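Local structure of 450aa long hypothetical fmu protein (2YXL) at residues E200-V212 / L222-A235. The protein probably methylates cytosine at carbon 5 in RNA, as an archaeal relative of the Fmu/RsmB methyltransferases that binds the S-adenosylmethionine analogue sinefungin. Sequence-based numbering, arbitrary orientation.
Sequences EVIGELEEDGVEV and LKIKGPYNFDTSSA
At Tyr-228 the first torsion (chi1 -173°) turns CG away from the backbone nitrogen, setting the ring against Val-210 and Leu-205; in Leu-205, CG lies opposite the carbonyl carbon (chi1 -70°), which lets the forked end straddle two partners. Leu-205 CD2 sits 3.7 Å from Tyr-228 CE1, the two side chains crossing at about a right angle. Leu-205 CD1 lies 3.8 Å from Ile-224 CG2. Val-210, a compact branched residue, likewise serves two neighbours: Val-210 CG2 meets the edge of the ring at Tyr-228 CD1 (3.8 Å) and CG1 packs on Ile-224 CB. Ile-224 sets its CD1 above one face of the ring, off-centre toward the rim. A tyrosine suits this place because its rim is greasy and its tip polar: Tyr-228 OH is hydrogen-bonded to Ser-233 OG at 2.7 Å. That serine also caps Phe-236 N at the start of helix 234-237. Replaced by an alanine, Tyr-228 would probably leave a gap beside Leu-205 and Val-210, and Ser-233 OG without its phenolic partner. Leu-222 uses CD1 against Val-201 CG1 and CD2 against Ile-202. Val-212 and Ile-224 form an antiparallel non-hydrogen-bonded pair, beside which Lys-225 N donates to Glu-211 O (3.0 Å); the lysine's NZ pairs with Glu-185. Thus helix 198-207 covers one face of the ferredoxin-like domain's antiparallel sheet, where strand 221-225 runs between 212-214 and 186-191, and Val-201 and Ala-235 reach Ile-241 on strand 241-243.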
loop_
_atom_site.group_PDB
_atom_site.type_symbol
_atom_site.label_atom_id
_atom_site.label_comp_id
_atom_site.label_asym_id
_atom_site.label_seq_id
_atom_site.Cartn_x
_atom_site.Cartn_y
_atom_site.Cartn_z
ATOM N N GLU A 200 17.677 13.757 15.569
ATOM C CA GLU A 200 18.114 12.629 16.388
ATOM C C GLU A 200 17.877 11.303 15.661
ATOM O O GLU A 200 18.747 10.427 15.656
ATOM C CB GLU A 200 17.380 12.656 17.734
ATOM C CG GLU A 200 17.533 11.410 18.602
ATOM C CD GLU A 200 16.311 11.150 19.477
ATOM O OE1 GLU A 200 16.463 10.502 20.535
ATOM O OE2 GLU A 200 15.198 11.590 19.108
ATOM N N VAL A 201 16.703 11.172 15.042
ATOM C CA VAL A 201 16.352 9.991 14.250
ATOM C C VAL A 201 17.225 9.884 12.996
ATOM O O VAL A 201 17.771 8.816 12.709
ATOM C CB VAL A 201 14.842 9.975 13.879
ATOM C CG1 VAL A 201 14.540 8.903 12.839
ATOM C CG2 VAL A 201 13.986 9.765 15.122
ATOM N N ILE A 202 17.358 10.991 12.264
ATOM C CA ILE A 202 18.221 11.052 11.078
ATOM C C ILE A 202 19.645 10.582 11.399
ATOM O O ILE A 202 20.210 9.758 10.675
ATOM C CB ILE A 202 18.239 12.474 10.445
ATOM C CG1 ILE A 202 16.881 12.793 9.810
ATOM C CG2 ILE A 202 19.367 12.608 9.413
ATOM C CD1 ILE A 202 16.763 14.201 9.251
ATOM N N GLY A 203 20.207 11.100 12.492
ATOM C CA GLY A 203 21.539 10.707 12.955
ATOM C C GLY A 203 21.673 9.225 13.266
ATOM O O GLY A 203 22.668 8.598 12.899
ATOM N N GLU A 204 20.665 8.669 13.940
ATOM C CA GLU A 204 20.637 7.247 14.286
ATOM C C GLU A 204 20.532 6.363 13.040
ATOM O O GLU A 204 21.109 5.273 12.997
ATOM C CB GLU A 204 19.482 6.948 15.252
ATOM C CG GLU A 204 19.556 5.576 15.931
ATOM C CD GLU A 204 18.249 5.165 16.596
ATOM O OE1 GLU A 204 17.601 6.019 17.240
ATOM O OE2 GLU A 204 17.872 3.979 16.482
ATOM N N LEU A 205 19.798 6.841 12.034
ATOM C CA LEU A 205 19.684 6.145 10.751
ATOM C C LEU A 205 20.977 6.237 9.942
ATOM O O LEU A 205 21.417 5.248 9.350
ATOM C CB LEU A 205 18.511 6.693 9.933
ATOM C CG LEU A 205 17.085 6.400 10.410
ATOM C CD1 LEU A 205 16.103 7.307 9.693
ATOM C CD2 LEU A 205 16.718 4.933 10.208
ATOM N N GLU A 206 21.581 7.424 9.926
ATOM C CA GLU A 206 22.856 7.638 9.240
ATOM C C GLU A 206 24.029 7.013 10.000
ATOM O O GLU A 206 25.139 6.923 9.470
ATOM C CB GLU A 206 23.098 9.128 8.979
ATOM C CG GLU A 206 22.171 9.721 7.917
ATOM C CD GLU A 206 22.454 11.184 7.611
ATOM O OE1 GLU A 206 22.127 11.623 6.487
ATOM O OE2 GLU A 206 22.997 11.897 8.484
ATOM N N GLU A 207 23.774 6.580 11.236
ATOM C CA GLU A 207 24.747 5.811 12.014
ATOM C C GLU A 207 24.883 4.412 11.410
ATOM O O GLU A 207 25.964 3.822 11.423
ATOM C CB GLU A 207 24.322 5.719 13.480
ATOM C CG GLU A 207 25.474 5.802 14.474
ATOM C CD GLU A 207 25.963 7.227 14.699
ATOM O OE1 GLU A 207 25.154 8.169 14.559
ATOM O OE2 GLU A 207 27.157 7.403 15.024
ATOM N N ASP A 208 23.769 3.893 10.890
ATOM C CA ASP A 208 23.770 2.726 10.012
ATOM C C ASP A 208 24.151 3.170 8.599
ATOM O O ASP A 208 24.510 4.328 8.380
ATOM C CB ASP A 208 22.385 2.070 9.984
ATOM C CG ASP A 208 22.131 1.161 11.173
ATOM O OD1 ASP A 208 20.967 1.101 11.623
ATOM O OD2 ASP A 208 23.076 0.497 11.651
ATOM N N GLY A 209 24.064 2.253 7.640
ATOM C CA GLY A 209 24.293 2.594 6.239
ATOM C C GLY A 209 23.005 2.983 5.539
ATOM O O GLY A 209 22.725 2.508 4.437
ATOM N N VAL A 210 22.221 3.851 6.177
ATOM C CA VAL A 210 20.910 4.233 5.656
ATOM C C VAL A 210 20.925 5.646 5.081
ATOM O O VAL A 210 21.213 6.615 5.785
ATOM C CB VAL A 210 19.791 4.096 6.728
ATOM C CG1 VAL A 210 18.431 4.436 6.139
ATOM C CG2 VAL A 210 19.770 2.689 7.312
ATOM N N GLU A 211 20.616 5.739 3.792
ATOM C CA GLU A 211 20.496 7.007 3.088
ATOM C C GLU A 211 19.130 7.623 3.402
ATOM O O GLU A 211 18.090 6.982 3.207
ATOM C CB GLU A 211 20.657 6.769 1.588
ATOM C CG GLU A 211 20.823 8.020 0.740
ATOM C CD GLU A 211 21.196 7.702 -0.706
ATOM O OE1 GLU A 211 21.215 8.640 -1.533
ATOM O OE2 GLU A 211 21.475 6.521 -1.020
ATOM N N VAL A 212 19.143 8.863 3.894
ATOM C CA VAL A 212 17.934 9.535 4.376
ATOM C C VAL A 212 17.697 10.870 3.662
ATOM O O VAL A 212 18.617 11.679 3.518
ATOM C CB VAL A 212 17.998 9.796 5.906
ATOM C CG1 VAL A 212 16.626 10.182 6.449
ATOM C CG2 VAL A 212 18.540 8.576 6.649
ATOM N N LEU A 222 10.374 11.161 6.589
ATOM C CA LEU A 222 11.683 10.846 6.036
ATOM C C LEU A 222 11.569 9.747 5.003
ATOM O O LEU A 222 10.862 8.757 5.208
ATOM C CB LEU A 222 12.654 10.404 7.137
ATOM C CG LEU A 222 12.831 11.267 8.390
ATOM C CD1 LEU A 222 13.633 10.498 9.424
ATOM C CD2 LEU A 222 13.489 12.606 8.070
ATOM N N LYS A 223 12.266 9.922 3.888
ATOM C CA LYS A 223 12.421 8.844 2.924
ATOM C C LYS A 223 13.771 8.179 3.160
ATOM O O LYS A 223 14.807 8.846 3.182
ATOM C CB LYS A 223 12.266 9.355 1.490
ATOM C CG LYS A 223 10.849 9.846 1.181
ATOM C CD LYS A 223 10.729 10.473 -0.209
ATOM C CE LYS A 223 9.259 10.780 -0.564
ATOM N NZ LYS A 223 8.675 11.936 0.208
ATOM N N ILE A 224 13.743 6.871 3.390
ATOM C CA ILE A 224 14.960 6.096 3.612
ATOM C C ILE A 224 15.134 5.050 2.515
ATOM O O ILE A 224 14.162 4.436 2.073
ATOM C CB ILE A 224 15.016 5.453 5.031
ATOM C CG1 ILE A 224 13.906 4.412 5.229
ATOM C CG2 ILE A 224 14.960 6.535 6.112
ATOM C CD1 ILE A 224 14.102 3.504 6.439
ATOM N N LYS A 225 16.372 4.870 2.068
ATOM C CA LYS A 225 16.674 3.929 0.997
ATOM C C LYS A 225 16.830 2.525 1.573
ATOM O O LYS A 225 17.737 2.267 2.369
ATOM C CB LYS A 225 17.942 4.356 0.244
ATOM C CG LYS A 225 18.096 3.734 -1.143
ATOM C CD LYS A 225 19.275 4.344 -1.888
ATOM C CE LYS A 225 19.159 4.176 -3.398
ATOM N NZ LYS A 225 19.462 2.789 -3.853
ATOM N N GLY A 226 15.935 1.626 1.167
ATOM C CA GLY A 226 15.961 0.234 1.609
ATOM C C GLY A 226 17.209 -0.512 1.159
ATOM O O GLY A 226 18.001 0.024 0.380
ATOM N N PRO A 227 17.398 -1.755 1.646
ATOM C CA PRO A 227 16.505 -2.441 2.579
ATOM C C PRO A 227 16.735 -2.030 4.034
ATOM O O PRO A 227 17.861 -1.721 4.426
ATOM C CB PRO A 227 16.856 -3.913 2.376
ATOM C CG PRO A 227 18.282 -3.907 1.956
ATOM C CD PRO A 227 18.555 -2.590 1.277
ATOM N N TYR A 228 15.659 -2.024 4.816
ATOM C CA TYR A 228 15.724 -1.645 6.221
ATOM C C TYR A 228 14.907 -2.601 7.084
ATOM O O TYR A 228 13.694 -2.738 6.903
ATOM C CB TYR A 228 15.234 -0.208 6.402
ATOM C CG TYR A 228 15.412 0.340 7.800
ATOM C CD1 TYR A 228 16.650 0.817 8.227
ATOM C CD2 TYR A 228 14.339 0.393 8.691
ATOM C CE1 TYR A 228 16.821 1.326 9.508
ATOM C CE2 TYR A 228 14.498 0.902 9.975
ATOM C CZ TYR A 228 15.742 1.368 10.376
ATOM O OH TYR A 228 15.914 1.876 11.642
ATOM N N ASN A 229 15.586 -3.255 8.021
ATOM C CA ASN A 229 14.947 -4.204 8.924
ATOM C C ASN A 229 14.312 -3.500 10.124
ATOM O O ASN A 229 15.012 -2.949 10.978
ATOM C CB ASN A 229 15.958 -5.262 9.380
ATOM C CG ASN A 229 15.298 -6.489 9.994
ATOM O OD1 ASN A 229 15.981 -7.433 10.392
ATOM N ND2 ASN A 229 13.971 -6.482 10.073
ATOM N N PHE A 230 12.982 -3.530 10.176
ATOM C CA PHE A 230 12.219 -2.849 11.225
ATOM C C PHE A 230 12.164 -3.604 12.555
ATOM O O PHE A 230 12.088 -2.979 13.616
ATOM C CB PHE A 230 10.798 -2.530 10.743
ATOM C CG PHE A 230 10.725 -1.370 9.785
ATOM C CD1 PHE A 230 10.586 -1.588 8.417
ATOM C CD2 PHE A 230 10.790 -0.059 10.251
ATOM C CE1 PHE A 230 10.514 -0.514 7.524
ATOM C CE2 PHE A 230 10.722 1.019 9.367
ATOM C CZ PHE A 230 10.585 0.791 8.001
ATOM N N ASP A 231 12.200 -4.936 12.503
ATOM C CA ASP A 231 12.135 -5.750 13.726
ATOM C C ASP A 231 13.489 -5.944 14.427
ATOM O O ASP A 231 13.586 -6.687 15.407
ATOM C CB ASP A 231 11.418 -7.096 13.492
ATOM C CG ASP A 231 11.875 -7.806 12.227
ATOM O OD1 ASP A 231 11.633 -7.276 11.122
ATOM O OD2 ASP A 231 12.451 -8.908 12.337
ATOM N N THR A 232 14.521 -5.271 13.921
ATOM C CA THR A 232 15.823 -5.203 14.592
ATOM C C THR A 232 16.239 -3.745 14.814
ATOM O O THR A 232 17.280 -3.470 15.417
ATOM C CB THR A 232 16.936 -5.943 13.809
ATOM O OG1 THR A 232 17.017 -5.421 12.477
ATOM C CG2 THR A 232 16.672 -7.443 13.759
ATOM N N SER A 233 15.415 -2.823 14.323
ATOM C CA SER A 233 15.658 -1.389 14.458
ATOM C C SER A 233 15.379 -0.895 15.873
ATOM O O SER A 233 14.317 -1.172 16.440
ATOM C CB SER A 233 14.801 -0.609 13.460
ATOM O OG SER A 233 14.750 0.767 13.794
ATOM N N SER A 234 16.337 -0.158 16.432
ATOM C CA SER A 234 16.188 0.443 17.755
ATOM C C SER A 234 15.114 1.525 17.739
ATOM O O SER A 234 14.293 1.605 18.653
ATOM C CB SER A 234 17.518 1.023 18.242
ATOM O OG SER A 234 18.476 0.002 18.453
ATOM N N ALA A 235 15.122 2.341 16.686
ATOM C CA ALA A 235 14.170 3.438 16.527
ATOM C C ALA A 235 12.721 2.960 16.452
ATOM O O ALA A 235 11.827 3.596 17.011
ATOM C CB ALA A 235 14.519 4.269 15.302
#